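Local atomic coordinates of alpha-catenin-like protein hmp-1 (Caenorhabditis elegans, PDB entry 5H5M), a protein that works in the cadherin-catenin complex of adherens junctions, binding beta-catenin and actin filaments, and is required for cell migration and shape change during body enclosure and elongation. Residues R113-I119 / D238-V243. Residues are numbered along the deposited sequence; the frame is centred on the assembly and turned at random.
Sequences RAIVDHI and DDFLAV
R113 leaves its helix with CG beside the backbone N (chi1 -70°) and then runs fully extended to NE, which carries the guanidinium across to the first turn of the helix 237-260. D239 turns its own CG the same way, opposite its carbonyl carbon, presenting OD1 to that arm. R113 NE donates an almost straight hydrogen bond to D239 OD1 at 3.0 Å, the core of a salt bridge; the oxygen lies near the guanidinium plane but is itself approached from above the carboxylate, the two planes standing 79° apart. Farther out, R113 NH2 forms a longer salt bridge to D238 OD1, 3.5 Å away, while the methyl of A242 packs over one face of the guanidinium. The arginine thus sits as a knob among D238, D239, A242 and V243. Cut back to an alanine, this position would probably lose the arm that pairs with both aspartates, and the A242 methyl would lose the flat group it packs against. Next to this charged end the contact turns apolar. V116 CG1 touches both F240 and V243, 3.7 Å from V243 CB and the same from F240 CA, and its CG2 touches D239 CB. I119 CG2 approaches the F240 ring obliquely, 4.5 Å from CE1. D117 lays OD2 against V243 CG1 at 3.5 Å, but D117 OD2 is hydrogen-bonded to H247, one turn beyond V243 on the same helix, and OD1 makes a salt bridge to R58. The segment axes come within 9.4 Å and cross at -62°; the contact lies about 5 Å from the centre of the chain, where helix 92-122 meets helix 237-260 of this vinculin-family M domain. Helix 56-80 touches R113 and V243 through R58, helix 142-166 backs I119, and helix 276-300 packs on F240.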
# COMPACT_ATOMS: atom_id res chain seq x y z
N ARG A 113 7.60 2.61 2.25
CA ARG A 113 6.29 3.23 2.35
C ARG A 113 5.75 3.59 0.97
O ARG A 113 4.54 3.78 0.80
CB ARG A 113 6.34 4.46 3.25
CG ARG A 113 6.54 4.09 4.72
CD ARG A 113 6.44 5.30 5.64
NE ARG A 113 6.58 4.90 7.04
CZ ARG A 113 6.37 5.71 8.08
NH1 ARG A 113 6.01 6.97 7.87
NH2 ARG A 113 6.52 5.26 9.31
N ALA A 114 6.64 3.69 -0.02
CA ALA A 114 6.21 3.87 -1.40
C ALA A 114 5.52 2.60 -1.88
O ALA A 114 4.52 2.65 -2.60
CB ALA A 114 7.40 4.21 -2.30
N ILE A 115 6.06 1.45 -1.47
CA ILE A 115 5.45 0.16 -1.79
C ILE A 115 4.13 0.01 -1.02
O ILE A 115 3.14 -0.47 -1.57
CB ILE A 115 6.42 -1.01 -1.47
CG1 ILE A 115 7.19 -1.42 -2.73
CG2 ILE A 115 5.67 -2.21 -0.92
CD1 ILE A 115 7.98 -0.31 -3.39
N VAL A 116 4.12 0.44 0.24
CA VAL A 116 2.90 0.36 1.05
C VAL A 116 1.82 1.27 0.47
O VAL A 116 0.63 0.95 0.55
CB VAL A 116 3.19 0.71 2.52
CG1 VAL A 116 1.91 0.69 3.34
CG2 VAL A 116 4.20 -0.26 3.10
N ASP A 117 2.22 2.40 -0.12
CA ASP A 117 1.29 3.25 -0.86
C ASP A 117 0.49 2.45 -1.88
O ASP A 117 -0.73 2.58 -1.98
CB ASP A 117 2.02 4.38 -1.59
CG ASP A 117 2.31 5.57 -0.71
OD1 ASP A 117 3.34 6.23 -0.95
OD2 ASP A 117 1.52 5.85 0.22
N HIS A 118 1.21 1.63 -2.64
CA HIS A 118 0.61 0.81 -3.68
C HIS A 118 -0.27 -0.29 -3.09
O HIS A 118 -1.37 -0.53 -3.57
CB HIS A 118 1.70 0.21 -4.57
CG HIS A 118 2.41 1.22 -5.42
ND1 HIS A 118 3.34 2.10 -4.91
CD2 HIS A 118 2.32 1.49 -6.74
CE1 HIS A 118 3.79 2.88 -5.88
NE2 HIS A 118 3.19 2.53 -7.00
N ILE A 119 0.23 -0.94 -2.04
CA ILE A 119 -0.51 -2.00 -1.36
C ILE A 119 -1.79 -1.46 -0.73
O ILE A 119 -2.85 -2.10 -0.78
CB ILE A 119 0.34 -2.68 -0.28
CG1 ILE A 119 1.55 -3.38 -0.92
CG2 ILE A 119 -0.48 -3.69 0.52
CD1 ILE A 119 2.43 -4.11 0.06
N ASP A 238 3.78 -1.01 11.19
CA ASP A 238 3.78 0.43 11.42
C ASP A 238 3.70 1.22 10.12
O ASP A 238 2.97 2.21 10.04
CB ASP A 238 5.01 0.87 12.21
CG ASP A 238 4.95 2.33 12.58
OD1 ASP A 238 5.63 3.15 11.92
OD2 ASP A 238 4.21 2.67 13.53
N ASP A 239 4.45 0.79 9.11
CA ASP A 239 4.36 1.39 7.79
C ASP A 239 2.93 1.34 7.26
O ASP A 239 2.40 2.33 6.76
CB ASP A 239 5.30 0.70 6.80
CG ASP A 239 6.75 1.00 7.06
OD1 ASP A 239 7.04 2.03 7.70
OD2 ASP A 239 7.61 0.21 6.62
N PHE A 240 2.30 0.17 7.39
CA PHE A 240 0.96 0.00 6.86
C PHE A 240 -0.04 0.91 7.56
O PHE A 240 -0.89 1.52 6.92
CB PHE A 240 0.50 -1.45 6.96
CG PHE A 240 -0.83 -1.69 6.30
CD1 PHE A 240 -0.92 -1.82 4.92
CD2 PHE A 240 -2.00 -1.75 7.05
CE1 PHE A 240 -2.14 -2.02 4.31
CE2 PHE A 240 -3.22 -1.95 6.45
CZ PHE A 240 -3.29 -2.09 5.07
N LEU A 241 0.08 1.02 8.88
CA LEU A 241 -0.84 1.85 9.66
C LEU A 241 -0.59 3.33 9.43
O LEU A 241 -1.53 4.13 9.41
CB LEU A 241 -0.73 1.51 11.14
CG LEU A 241 -1.14 0.09 11.54
CD1 LEU A 241 -1.15 -0.05 13.04
CD2 LEU A 241 -2.49 -0.29 10.95
N ALA A 242 0.68 3.71 9.26
CA ALA A 242 1.04 5.10 9.04
C ALA A 242 0.55 5.59 7.68
O ALA A 242 0.04 6.70 7.55
CB ALA A 242 2.55 5.30 9.17
N VAL A 243 0.71 4.74 6.66
CA VAL A 243 0.24 5.05 5.32
C VAL A 243 -1.29 5.01 5.25
O VAL A 243 -1.91 5.87 4.64
CB VAL A 243 0.85 4.09 4.28
CG1 VAL A 243 0.14 4.22 2.94
CG2 VAL A 243 2.34 4.34 4.12